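Local coordinates for anthranilate-CoA ligase (PDB 4WV3), which belongs to the AMP-binding enzyme family of the ANL clan, a ligase built from a large N-terminal domain and a smaller C-terminal domain, at residues G64-D69 / I90-K95; P298-Y303 / L433-A438; E347-D352 / N365-S370. All blocks are in the same frame, centred on the assembly; numbering follows the deposited sequence.

Interaction 1 (G64-D69 / I90-K95); sequences GLLTLD and INTLLK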
ATOM      1  N   GLY A  64     -12.341  14.366   6.139  1.00 13.70           N
ATOM      2  CA  GLY A  64     -10.980  14.026   6.510  1.00 14.26           C
ATOM      3  C   GLY A  64     -10.904  12.954   7.580  1.00 16.29           C
ATOM      4  O   GLY A  64     -11.563  13.046   8.616  1.00 15.58           O
ATOM      5  N   LEU A  65     -10.097  11.930   7.325  1.00 18.07           N
ATOM      6  CA  LEU A  65      -9.895  10.853   8.287  1.00 15.34           C
ATOM      7  C   LEU A  65      -8.406  10.651   8.552  1.00 16.54           C
ATOM      8  O   LEU A  65      -7.714   9.977   7.787  1.00 20.72           O
ATOM      9  CB  LEU A  65     -10.528   9.556   7.780  1.00 12.14           C
ATOM     10  CG  LEU A  65     -10.405   8.323   8.679  1.00 15.50           C
ATOM     11  CD1 LEU A  65     -10.914   8.625  10.079  1.00 18.83           C
ATOM     12  CD2 LEU A  65     -11.158   7.145   8.076  1.00  9.66           C
ATOM     13  N   LEU A  66      -7.919  11.243   9.638  1.00 15.03           N
ATOM     14  CA  LEU A  66      -6.505  11.163   9.986  1.00 18.40           C
ATOM     15  C   LEU A  66      -6.307  10.588  11.387  1.00 19.91           C
ATOM     16  O   LEU A  66      -6.199  11.328  12.364  1.00 17.94           O
ATOM     17  CB  LEU A  66      -5.853  12.544   9.884  1.00 15.62           C
ATOM     18  CG  LEU A  66      -4.350  12.631  10.161  1.00 18.75           C
ATOM     19  CD1 LEU A  66      -3.573  11.764   9.186  1.00 17.92           C
ATOM     20  CD2 LEU A  66      -3.879  14.073  10.098  1.00 14.95           C
ATOM     21  N   THR A  67      -6.262   9.264  11.477  1.00 19.08           N
ATOM     22  CA  THR A  67      -6.053   8.603  12.761  1.00 20.53           C
ATOM     23  C   THR A  67      -5.367   7.251  12.598  1.00 17.41           C
ATOM     24  O   THR A  67      -5.203   6.756  11.482  1.00 18.21           O
ATOM     25  CB  THR A  67      -7.376   8.431  13.538  1.00 14.25           C
ATOM     26  OG1 THR A  67      -7.119   7.764  14.780  1.00 27.92           O
ATOM     27  CG2 THR A  67      -8.375   7.622  12.729  1.00 12.56           C
ATOM     28  N   LEU A  68      -4.965   6.664  13.721  1.00 22.40           N
ATOM     29  CA  LEU A  68      -4.257   5.389  13.724  1.00 20.71           C
ATOM     30  C   LEU A  68      -5.158   4.246  13.269  1.00 18.56           C
ATOM     31  O   LEU A  68      -6.384   4.361  13.306  1.00 17.21           O
ATOM     32  CB  LEU A  68      -3.730   5.092  15.129  1.00 26.14           C
ATOM     33  CG  LEU A  68      -2.935   6.206  15.813  1.00 26.85           C
ATOM     34  CD1 LEU A  68      -2.642   5.843  17.261  1.00 24.27           C
ATOM     35  CD2 LEU A  68      -1.647   6.485  15.057  1.00 32.84           C
ATOM     36  N   ASP A  69      -4.544   3.146  12.835  1.00 21.29           N
ATOM     37  CA  ASP A  69      -5.289   1.932  12.516  1.00 16.06           C
ATOM     38  C   ASP A  69      -6.023   1.554  13.794  1.00 14.79           C
ATOM     39  O   ASP A  69      -5.404   1.208  14.799  1.00 15.60           O
ATOM     40  CB  ASP A  69      -4.353   0.827  12.024  1.00 13.38           C
ATOM     41  CG  ASP A  69      -4.070   0.921  10.537  1.00 18.05           C
ATOM     42  OD1 ASP A  69      -4.199   2.028   9.973  1.00 20.84           O
ATOM     43  OD2 ASP A  69      -3.719  -0.115   9.933  1.00 19.03           O
ATOM     44  N   ILE A  90      -5.939   9.737   5.194  1.00 16.72           N
ATOM     45  CA  ILE A  90      -4.710  10.519   5.121  1.00 15.59           C
ATOM     46  C   ILE A  90      -3.532   9.829   5.807  1.00 15.10           C
ATOM     47  O   ILE A  90      -3.691   9.193   6.848  1.00 14.52           O
ATOM     48  CB  ILE A  90      -4.919  11.924   5.724  1.00 17.32           C
ATOM     49  CG1 ILE A  90      -6.206  12.546   5.176  1.00 15.73           C
ATOM     50  CG2 ILE A  90      -3.726  12.825   5.437  1.00 12.37           C
ATOM     51  CD1 ILE A  90      -6.520  13.911   5.742  1.00 14.78           C
ATOM     52  N   ASN A  91      -2.354   9.955   5.199  1.00 22.98           N
ATOM     53  CA  ASN A  91      -1.110   9.433   5.758  1.00 18.35           C
ATOM     54  C   ASN A  91      -0.855   9.971   7.164  1.00 19.78           C
ATOM     55  O   ASN A  91      -0.958  11.173   7.412  1.00 18.88           O
ATOM     56  CB  ASN A  91       0.061   9.781   4.834  1.00 16.64           C
ATOM     57  CG  ASN A  91       1.347   9.058   5.204  1.00 19.13           C
ATOM     58  OD1 ASN A  91       1.640   8.832   6.378  1.00 19.66           O
ATOM     59  ND2 ASN A  91       2.127   8.697   4.192  1.00 19.65           N
ATOM     60  N   THR A  92      -0.505   9.070   8.075  1.00 19.32           N
ATOM     61  CA  THR A  92      -0.334   9.413   9.482  1.00 19.93           C
ATOM     62  C   THR A  92       1.017  10.080   9.775  1.00 26.90           C
ATOM     63  O   THR A  92       1.137  10.867  10.716  1.00 27.13           O
ATOM     64  CB  THR A  92      -0.575   8.169  10.385  1.00 19.51           C
ATOM     65  OG1 THR A  92      -1.770   8.359  11.154  1.00 28.69           O
ATOM     66  CG2 THR A  92       0.593   7.910  11.326  1.00 29.52           C
ATOM     67  N   LEU A  93       2.022   9.785   8.954  1.00 21.96           N
ATOM     68  CA  LEU A  93       3.353  10.359   9.145  1.00 20.34           C
ATOM     69  C   LEU A  93       3.779  11.614   8.385  1.00 23.65           C
ATOM     70  O   LEU A  93       4.968  11.826   8.148  1.00 18.96           O
ATOM     71  CB  LEU A  93       4.436   9.279   9.043  1.00 24.92           C
ATOM     72  CG  LEU A  93       4.538   8.225  10.150  1.00 30.42           C
ATOM     73  CD1 LEU A  93       4.151   8.809  11.505  1.00 29.81           C
ATOM     74  CD2 LEU A  93       3.714   6.988   9.819  1.00 28.55           C
ATOM     75  N   LEU A  94       2.814  12.451   8.016  1.00 24.27           N
ATOM     76  CA  LEU A  94       3.126  13.701   7.328  1.00 23.41           C
ATOM     77  C   LEU A  94       3.413  14.976   8.115  1.00 24.69           C
ATOM     78  O   LEU A  94       3.261  15.017   9.336  1.00 25.65           O
ATOM     79  CB  LEU A  94       1.954  13.936   6.371  1.00 21.38           C
ATOM     80  CG  LEU A  94       1.763  12.939   5.229  1.00 21.02           C
ATOM     81  CD1 LEU A  94       0.641  13.392   4.307  1.00 17.72           C
ATOM     82  CD2 LEU A  94       3.056  12.750   4.454  1.00 20.40           C
ATOM     83  N   LYS A  95       3.828  16.014   7.394  1.00 28.13           N
ATOM     84  CA  LYS A  95       4.115  17.317   7.982  1.00 28.02           C
ATOM     85  C   LYS A  95       2.883  18.212   7.895  1.00 25.63           C
ATOM     86  O   LYS A  95       2.028  18.006   7.034  1.00 30.31           O
ATOM     87  CB  LYS A  95       5.286  17.973   7.244  1.00 33.95           C
ATOM     88  CG  LYS A  95       6.573  17.171   7.285  1.00 31.76           C
ATOM     89  CD  LYS A  95       7.103  17.054   8.702  1.00 28.49           C
ATOM     90  CE  LYS A  95       8.336  16.170   8.750  1.00 40.45           C
ATOM     91  NZ  LYS A  95       9.397  16.655   7.825  1.00 47.65           N
TER
HETATM   92  O   HOH W   1      -5.724   8.081   8.561  1.00 10.10           O
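Leu66 lays its CD1 methyl over Ile90, 3.7 Å from Ile90 CB and against CG2, where neighbouring strands of a five-stranded parallel sheet run out into loops. The two segments follow one another in a beta-alpha-beta crossover: strand 62-66, helix 71-83, then strand 86-89, with Ile90 just beyond the second strand. Leu66 CG is anti to the backbone N (chi1 -178°), which brings CD1 up to the carbonyl oxygens of Ile90 and Asn91. Tyr99 of helix 96-105 touches both Leu66 and Ile90, and Ile102 and Leu103 of the same helix add to Ile90. The pairing of the main chains ends in a nearly straight bond (172° at the hydrogen) from Ile90 N to Leu65 O, 3.2 Å long, the donor lying above the carbonyl plane. Beyond it the chains part and a water bridges them. It accepts from Thr67 N and can donate to Leu65 O and Ile90 O, each 2.9 Å away, though not necessarily to both at once. Thr92 OG1 comes to 3.8 Å from Thr67 O. Asn91 forms an Asx turn, its OD1 accepting from Leu93 N at 2.8 Å.

Interaction 2 (P298-Y303 / L433-A438); sequences PAALWY and LIQHPA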
ATOM      1  N   PRO A 298      12.226  -9.733  -3.192  1.00 14.28           N
ATOM      2  CA  PRO A 298      13.398 -10.496  -3.632  1.00 11.62           C
ATOM      3  C   PRO A 298      13.212 -11.990  -3.392  1.00 20.05           C
ATOM      4  O   PRO A 298      12.583 -12.381  -2.407  1.00 19.77           O
ATOM      5  CB  PRO A 298      14.520  -9.958  -2.738  1.00 13.44           C
ATOM      6  CG  PRO A 298      14.053  -8.613  -2.302  1.00 11.43           C
ATOM      7  CD  PRO A 298      12.571  -8.744  -2.156  1.00 11.16           C
ATOM      8  N   ALA A 299      13.750 -12.811  -4.288  1.00 18.77           N
ATOM      9  CA  ALA A 299      13.636 -14.258  -4.167  1.00 14.49           C
ATOM     10  C   ALA A 299      14.305 -14.752  -2.889  1.00 19.10           C
ATOM     11  O   ALA A 299      13.835 -15.699  -2.260  1.00 21.39           O
ATOM     12  CB  ALA A 299      14.238 -14.941  -5.382  1.00 15.02           C
ATOM     13  N   ALA A 300      15.397 -14.094  -2.510  1.00 19.85           N
ATOM     14  CA  ALA A 300      16.140 -14.455  -1.308  1.00 19.66           C
ATOM     15  C   ALA A 300      15.289 -14.284  -0.054  1.00 18.41           C
ATOM     16  O   ALA A 300      15.413 -15.052   0.900  1.00 24.29           O
ATOM     17  CB  ALA A 300      17.415 -13.628  -1.203  1.00 19.42           C
ATOM     18  N   LEU A 301      14.425 -13.275  -0.061  1.00 17.04           N
ATOM     19  CA  LEU A 301      13.525 -13.036   1.061  1.00 20.91           C
ATOM     20  C   LEU A 301      12.377 -14.038   1.084  1.00 20.03           C
ATOM     21  O   LEU A 301      11.911 -14.432   2.155  1.00 19.41           O
ATOM     22  CB  LEU A 301      12.977 -11.607   1.027  1.00 17.99           C
ATOM     23  CG  LEU A 301      13.805 -10.562   1.774  1.00 20.82           C
ATOM     24  CD1 LEU A 301      13.122  -9.204   1.726  1.00 24.30           C
ATOM     25  CD2 LEU A 301      14.038 -10.997   3.213  1.00 18.90           C
ATOM     26  N   TRP A 302      11.924 -14.448  -0.097  1.00 21.06           N
ATOM     27  CA  TRP A 302      10.843 -15.422  -0.194  1.00 16.71           C
ATOM     28  C   TRP A 302      11.283 -16.760   0.385  1.00 20.92           C
ATOM     29  O   TRP A 302      10.524 -17.413   1.099  1.00 19.96           O
ATOM     30  CB  TRP A 302      10.387 -15.600  -1.644  1.00 16.58           C
ATOM     31  CG  TRP A 302       9.142 -16.432  -1.773  1.00 20.13           C
ATOM     32  CD1 TRP A 302       7.857 -15.978  -1.852  1.00 18.11           C
ATOM     33  CD2 TRP A 302       9.065 -17.863  -1.825  1.00 15.36           C
ATOM     34  NE1 TRP A 302       6.986 -17.035  -1.954  1.00 17.15           N
ATOM     35  CE2 TRP A 302       7.702 -18.204  -1.938  1.00 19.65           C
ATOM     36  CE3 TRP A 302      10.015 -18.889  -1.787  1.00 15.59           C
ATOM     37  CZ2 TRP A 302       7.266 -19.526  -2.015  1.00 15.80           C
ATOM     38  CZ3 TRP A 302       9.580 -20.201  -1.863  1.00 20.10           C
ATOM     39  CH2 TRP A 302       8.218 -20.508  -1.976  1.00 12.03           C
ATOM     40  N   TYR A 303      12.511 -17.163   0.075  1.00 15.99           N
ATOM     41  CA  TYR A 303      13.045 -18.421   0.582  1.00 22.26           C
ATOM     42  C   TYR A 303      13.362 -18.340   2.072  1.00 23.77           C
ATOM     43  O   TYR A 303      13.099 -19.280   2.820  1.00 22.60           O
ATOM     44  CB  TYR A 303      14.288 -18.849  -0.203  1.00 19.49           C
ATOM     45  CG  TYR A 303      13.992 -19.328  -1.607  1.00 18.50           C
ATOM     46  CD1 TYR A 303      13.218 -20.459  -1.826  1.00 16.48           C
ATOM     47  CD2 TYR A 303      14.497 -18.655  -2.712  1.00 18.92           C
ATOM     48  CE1 TYR A 303      12.945 -20.901  -3.107  1.00 18.17           C
ATOM     49  CE2 TYR A 303      14.230 -19.090  -3.996  1.00 19.42           C
ATOM     50  CZ  TYR A 303      13.454 -20.213  -4.188  1.00 17.37           C
ATOM     51  OH  TYR A 303      13.189 -20.648  -5.466  1.00 18.29           O
ATOM     52  N   LEU A 433      22.186  -8.329  -4.484  1.00 18.21           N
ATOM     53  CA  LEU A 433      22.890  -7.874  -3.290  1.00 16.52           C
ATOM     54  C   LEU A 433      22.300  -8.469  -2.015  1.00 15.08           C
ATOM     55  O   LEU A 433      23.028  -8.815  -1.084  1.00 11.62           O
ATOM     56  CB  LEU A 433      22.866  -6.347  -3.207  1.00 14.38           C
ATOM     57  CG  LEU A 433      23.716  -5.579  -4.220  1.00 15.28           C
ATOM     58  CD1 LEU A 433      23.289  -4.123  -4.275  1.00 15.53           C
ATOM     59  CD2 LEU A 433      25.185  -5.685  -3.857  1.00 17.65           C
ATOM     60  N   ILE A 434      20.978  -8.594  -1.982  1.00 15.06           N
ATOM     61  CA  ILE A 434      20.289  -9.065  -0.784  1.00 16.48           C
ATOM     62  C   ILE A 434      20.495 -10.564  -0.552  1.00 20.40           C
ATOM     63  O   ILE A 434      20.181 -11.083   0.519  1.00 16.89           O
ATOM     64  CB  ILE A 434      18.781  -8.727  -0.829  1.00 19.61           C
ATOM     65  CG1 ILE A 434      18.220  -8.578   0.589  1.00 21.35           C
ATOM     66  CG2 ILE A 434      18.017  -9.770  -1.635  1.00 17.91           C
ATOM     67  CD1 ILE A 434      16.786  -8.097   0.632  1.00 20.94           C
ATOM     68  N   GLN A 435      21.031 -11.254  -1.556  1.00 19.14           N
ATOM     69  CA  GLN A 435      21.349 -12.671  -1.423  1.00 16.49           C
ATOM     70  C   GLN A 435      22.453 -12.892  -0.394  1.00 18.56           C
ATOM     71  O   GLN A 435      22.486 -13.922   0.279  1.00 27.94           O
ATOM     72  CB  GLN A 435      21.758 -13.270  -2.770  1.00 18.20           C
ATOM     73  CG  GLN A 435      20.619 -13.400  -3.765  1.00 26.66           C
ATOM     74  CD  GLN A 435      21.072 -13.956  -5.100  1.00 29.34           C
ATOM     75  OE1 GLN A 435      22.269 -14.043  -5.375  1.00 29.42           O
ATOM     76  NE2 GLN A 435      20.115 -14.336  -5.937  1.00 39.41           N
ATOM     77  N   HIS A 436      23.356 -11.923  -0.277  1.00 17.70           N
ATOM     78  CA  HIS A 436      24.410 -11.990   0.727  1.00 22.56           C
ATOM     79  C   HIS A 436      23.801 -11.858   2.119  1.00 24.29           C
ATOM     80  O   HIS A 436      23.049 -10.921   2.385  1.00 25.81           O
ATOM     81  CB  HIS A 436      25.457 -10.900   0.496  1.00 18.75           C
ATOM     82  CG  HIS A 436      26.716 -11.099   1.281  1.00 24.09           C
ATOM     83  ND1 HIS A 436      26.798 -10.841   2.633  1.00 24.63           N
ATOM     84  CD2 HIS A 436      27.940 -11.541   0.908  1.00 25.20           C
ATOM     85  CE1 HIS A 436      28.019 -11.110   3.056  1.00 25.13           C
ATOM     86  NE2 HIS A 436      28.732 -11.537   2.029  1.00 30.62           N
ATOM     87  N   PRO A 437      24.133 -12.800   3.016  1.00 25.65           N
ATOM     88  CA  PRO A 437      23.499 -12.929   4.335  1.00 25.53           C
ATOM     89  C   PRO A 437      23.748 -11.751   5.276  1.00 23.30           C
ATOM     90  O   PRO A 437      23.086 -11.657   6.309  1.00 23.59           O
ATOM     91  CB  PRO A 437      24.141 -14.198   4.905  1.00 24.33           C
ATOM     92  CG  PRO A 437      25.449 -14.304   4.202  1.00 26.45           C
ATOM     93  CD  PRO A 437      25.192 -13.804   2.814  1.00 19.82           C
ATOM     94  N   ALA A 438      24.684 -10.872   4.930  1.00 24.96           N
ATOM     95  CA  ALA A 438      24.999  -9.729   5.781  1.00 18.03           C
ATOM     96  C   ALA A 438      24.145  -8.513   5.432  1.00 22.22           C
ATOM     97  O   ALA A 438      24.065  -7.556   6.203  1.00 20.97           O
ATOM     98  CB  ALA A 438      26.477  -9.387   5.684  1.00 16.12           C
TER
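Ile434 is the side chain around which this contact is built. It points at the start of helix 299-309 and divides its two branches between three residues there. CG1 is anti to the backbone N (chi1 -152°), so the longer branch reaches on toward the helix while CG2 takes the crowded position between N and the carbonyl carbon. CG2 settles between Pro298 CB, at 3.7 Å, and Ala300 CB, at 3.9 Å. The terminal CD1 meets the isobutyl end of Leu301, 4.0 Å from both Leu301 CG and CD1, with the pyrrolidine CG of Pro298 beside it. Both Pro298 and Leu301 cross Ile434 at about a right angle, so the branched chain lies across its neighbours. Ala300 points toward the other segment, and its CB also rests 4.1 Å from Gln435 CG. Pro298 is the N-cap residue and its O accepts from Trp302 N, while Ile434 and Gln435 are the central residues of a type I beta turn from Leu433 to His436. Helix 267-274 backs Leu301 through Ala271 and Leu274. The helix belongs to the large N-terminal domain and the turn to the small C-terminal domain, as in ANL enzymes. Being small and apolar, the contact offers no directional bond between these two segments, consistent with the C-terminal domain adopting different orientations in that family.

Interaction 3 (E347-D352 / N365-S370); sequences ELKLVD and NVLLRS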
ATOM      1  N   GLU A 347      -6.448  -6.855 -17.805  1.00 19.41           N
ATOM      2  CA  GLU A 347      -5.739  -7.117 -19.050  1.00 20.01           C
ATOM      3  C   GLU A 347      -4.442  -6.311 -19.112  1.00 17.48           C
ATOM      4  O   GLU A 347      -4.434  -5.105 -18.863  1.00 18.66           O
ATOM      5  CB  GLU A 347      -6.641  -6.793 -20.242  1.00 22.33           C
ATOM      6  CG  GLU A 347      -6.104  -7.255 -21.581  1.00 25.06           C
ATOM      7  CD  GLU A 347      -7.112  -7.072 -22.695  1.00 45.29           C
ATOM      8  OE1 GLU A 347      -8.324  -6.986 -22.398  1.00 44.44           O
ATOM      9  OE2 GLU A 347      -6.693  -7.007 -23.869  1.00 44.10           O
ATOM     10  N   LEU A 348      -3.347  -6.988 -19.443  1.00 16.80           N
ATOM     11  CA  LEU A 348      -2.021  -6.376 -19.417  1.00 16.70           C
ATOM     12  C   LEU A 348      -1.458  -6.134 -20.813  1.00 16.62           C
ATOM     13  O   LEU A 348      -1.893  -6.750 -21.786  1.00 20.29           O
ATOM     14  CB  LEU A 348      -1.048  -7.259 -18.635  1.00 15.58           C
ATOM     15  CG  LEU A 348      -0.896  -7.088 -17.124  1.00 16.11           C
ATOM     16  CD1 LEU A 348      -2.194  -6.675 -16.450  1.00 13.47           C
ATOM     17  CD2 LEU A 348      -0.400  -8.401 -16.552  1.00 25.05           C
ATOM     18  N   LYS A 349      -0.509  -5.238 -20.896  1.00 18.14           N
ATOM     19  CA  LYS A 349       0.154  -4.872 -22.134  1.00 18.97           C
ATOM     20  C   LYS A 349       1.545  -4.297 -21.842  1.00 19.97           C
ATOM     21  O   LYS A 349       1.679  -3.544 -20.956  1.00 17.64           O
ATOM     22  CB  LYS A 349      -0.711  -3.863 -22.858  1.00 17.15           C
ATOM     23  CG  LYS A 349      -0.491  -3.798 -24.335  1.00 27.91           C
ATOM     24  CD  LYS A 349      -1.676  -3.248 -25.058  1.00 20.48           C
ATOM     25  CE  LYS A 349      -1.793  -1.785 -24.842  1.00 20.00           C
ATOM     26  NZ  LYS A 349      -2.515  -1.184 -25.956  1.00 25.73           N
ATOM     27  N   LEU A 350       2.576  -4.718 -22.560  1.00 24.34           N
ATOM     28  CA  LEU A 350       3.895  -4.107 -22.430  1.00 23.60           C
ATOM     29  C   LEU A 350       4.295  -3.390 -23.715  1.00 22.17           C
ATOM     30  O   LEU A 350       4.413  -4.008 -24.771  1.00 27.55           O
ATOM     31  CB  LEU A 350       4.945  -5.156 -22.061  1.00 18.73           C
ATOM     32  CG  LEU A 350       4.787  -5.818 -20.692  1.00 21.58           C
ATOM     33  CD1 LEU A 350       5.918  -6.801 -20.439  1.00 21.38           C
ATOM     34  CD2 LEU A 350       4.726  -4.771 -19.591  1.00 17.51           C
ATOM     35  N   VAL A 351       4.508  -2.082 -23.614  1.00 21.91           N
ATOM     36  CA  VAL A 351       4.806  -1.269 -24.787  1.00 26.86           C
ATOM     37  C   VAL A 351       6.112  -0.497 -24.640  1.00 26.40           C
ATOM     38  O   VAL A 351       6.574  -0.245 -23.526  1.00 22.09           O
ATOM     39  CB  VAL A 351       3.668  -0.271 -25.075  1.00 24.68           C
ATOM     40  CG1 VAL A 351       2.391  -1.011 -25.438  1.00 26.24           C
ATOM     41  CG2 VAL A 351       3.442   0.635 -23.873  1.00 20.81           C
ATOM     42  N   ASP A 352       6.703  -0.122 -25.770  1.00 27.25           N
ATOM     43  CA  ASP A 352       7.898   0.713 -25.760  1.00 38.49           C
ATOM     44  C   ASP A 352       7.540   2.156 -25.419  1.00 38.87           C
ATOM     45  O   ASP A 352       6.386   2.464 -25.121  1.00 35.43           O
ATOM     46  CB  ASP A 352       8.640   0.637 -27.100  1.00 42.19           C
ATOM     47  CG  ASP A 352       7.725   0.850 -28.296  1.00 42.06           C
ATOM     48  OD1 ASP A 352       6.690   1.537 -28.158  1.00 40.08           O
ATOM     49  OD2 ASP A 352       8.049   0.330 -29.384  1.00 40.17           O
ATOM     50  N   ASN A 365       6.898  -0.768 -21.035  1.00 18.38           N
ATOM     51  CA  ASN A 365       6.065  -0.040 -20.087  1.00 19.99           C
ATOM     52  C   ASN A 365       4.753  -0.772 -19.826  1.00 19.52           C
ATOM     53  O   ASN A 365       4.160  -1.342 -20.740  1.00 17.68           O
ATOM     54  CB  ASN A 365       5.790   1.378 -20.590  1.00 19.26           C
ATOM     55  CG  ASN A 365       7.063   2.165 -20.836  1.00 24.79           C
ATOM     56  OD1 ASN A 365       7.628   2.757 -19.915  1.00 28.34           O
ATOM     57  ND2 ASN A 365       7.521   2.175 -22.082  1.00 24.02           N
ATOM     58  N   VAL A 366       4.306  -0.755 -18.576  1.00 16.29           N
ATOM     59  CA  VAL A 366       3.099  -1.476 -18.188  1.00 17.24           C
ATOM     60  C   VAL A 366       1.825  -0.683 -18.457  1.00 16.59           C
ATOM     61  O   VAL A 366       1.645   0.418 -17.939  1.00 21.24           O
ATOM     62  CB  VAL A 366       3.132  -1.869 -16.701  1.00 17.33           C
ATOM     63  CG1 VAL A 366       1.793  -2.450 -16.274  1.00 22.27           C
ATOM     64  CG2 VAL A 366       4.248  -2.856 -16.448  1.00 14.21           C
ATOM     65  N   LEU A 367       0.945  -1.255 -19.272  1.00 17.90           N
ATOM     66  CA  LEU A 367      -0.383  -0.693 -19.484  1.00 19.27           C
ATOM     67  C   LEU A 367      -1.440  -1.643 -18.931  1.00 19.47           C
ATOM     68  O   LEU A 367      -1.512  -2.808 -19.322  1.00 15.29           O
ATOM     69  CB  LEU A 367      -0.629  -0.411 -20.967  1.00 18.67           C
ATOM     70  CG  LEU A 367       0.052   0.840 -21.526  1.00 18.27           C
ATOM     71  CD1 LEU A 367      -0.223   0.989 -23.013  1.00 11.96           C
ATOM     72  CD2 LEU A 367      -0.406   2.076 -20.767  1.00 15.58           C
ATOM     73  N   LEU A 368      -2.252  -1.136 -18.012  1.00 19.68           N
ATOM     74  CA  LEU A 368      -3.253  -1.952 -17.337  1.00 13.52           C
ATOM     75  C   LEU A 368      -4.668  -1.630 -17.806  1.00 16.34           C
ATOM     76  O   LEU A 368      -5.057  -0.466 -17.891  1.00 16.39           O
ATOM     77  CB  LEU A 368      -3.150  -1.763 -15.822  1.00 12.11           C
ATOM     78  CG  LEU A 368      -4.282  -2.345 -14.973  1.00 14.91           C
ATOM     79  CD1 LEU A 368      -4.351  -3.858 -15.121  1.00 12.95           C
ATOM     80  CD2 LEU A 368      -4.109  -1.947 -13.515  1.00 13.08           C
ATOM     81  N   ARG A 369      -5.429  -2.676 -18.111  1.00 15.95           N
ATOM     82  CA  ARG A 369      -6.830  -2.526 -18.481  1.00 14.00           C
ATOM     83  C   ARG A 369      -7.700  -3.047 -17.343  1.00 15.61           C
ATOM     84  O   ARG A 369      -7.679  -4.237 -17.031  1.00 18.85           O
ATOM     85  CB  ARG A 369      -7.116  -3.287 -19.773  1.00 19.93           C
ATOM     86  CG  ARG A 369      -8.511  -3.089 -20.333  1.00 23.11           C
ATOM     87  CD  ARG A 369      -8.609  -3.690 -21.724  1.00 25.12           C
ATOM     88  NE  ARG A 369      -9.912  -3.462 -22.338  1.00 37.41           N
ATOM     89  CZ  ARG A 369     -10.191  -3.728 -23.611  1.00 57.49           C
ATOM     90  NH1 ARG A 369      -9.253  -4.225 -24.405  1.00 54.88           N
ATOM     91  NH2 ARG A 369     -11.404  -3.491 -24.089  1.00 61.04           N
ATOM     92  N   SER A 370      -8.459  -2.150 -16.723  1.00 17.81           N
ATOM     93  CA  SER A 370      -9.184  -2.481 -15.501  1.00 13.07           C
ATOM     94  C   SER A 370     -10.516  -1.752 -15.374  1.00 16.02           C
ATOM     95  O   SER A 370     -10.675  -0.634 -15.864  1.00 19.26           O
ATOM     96  CB  SER A 370      -8.314  -2.158 -14.285  1.00 16.16           C
ATOM     97  OG  SER A 370      -9.094  -2.071 -13.105  1.00 16.38           O
TER
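Val351 O takes two donors from a single residue: Asn365 N at 2.6 Å, in the carbonyl plane, and Asn365 ND2 at 3.0 Å, from above that plane. Asn365 CG is anti to its own carbonyl carbon (chi1 -58°), which places CG beside the backbone N and lets ND2 reach the same oxygen that N uses, while OD1 accepts from Lys398. Val351 N returns a bond to Asn365 O, approaching along a lone pair and closing this hydrogen-bonded pair. Another such pair joins Glu347 and Arg369: Glu347 N gives to Arg369 O in a nearly straight bond (170°), and Arg369 N gives to Glu347 O. Between them Leu367 N reaches Lys349 O at 2.9 Å. From the Glu347-Arg369 pair the two extended side chains run side by side in the same direction. Glu347 OE1 lies 3.5 Å from Arg369 NH1 but well out of the guanidinium plane, so this salt bridge works through charge alone; the stronger partner of the guanidinium is Glu391, a salt bridge through NH2. Strands 347-351 and 364-369 are consecutive antiparallel strands of a sheet, their segment axes 4.8 Å apart, consistent with the beta-barrel subdomain of the ANL N-terminal domain. Strand 392-401 pairs with the other edge of 364-369. On the face bearing Glu347 and Arg369, Leu367 CD1 fits between Val351 CG2, at 3.8 Å and crossing at about a right angle, and Lys349 CE; Lys349 also makes a cation-pi contact with Trp392. On the reverse face the strands meet through aliphatic side chains. Leu350 and Val366 lie side by side, CD2 to CG2 3.7 Å, while Leu348 and Leu368 cross obliquely through their CD1 methyls, with Ile327 and Phe326 of strand 325-328 packed against them.

How the interactions relate
The three contacts are far apart, with nearest atoms about 20 Å apart between interactions 1 and 2, about 22 Å between 1 and 3, and about 17 Å between 2 and 3. None shares an element of secondary structure with another. Interactions 1 and 3 are partly buried and join strands or their ends within the N-terminal domain, one where a parallel sheet opens into loops with a water, the other by regular antiparallel pairing with charges at one end. Interaction 2 lies at the surface, links the N-terminal and C-terminal domains and relies on apolar groups alone. In chain order interaction 1 closes first, and interaction 3 is nested inside the loop that interaction 2 closes.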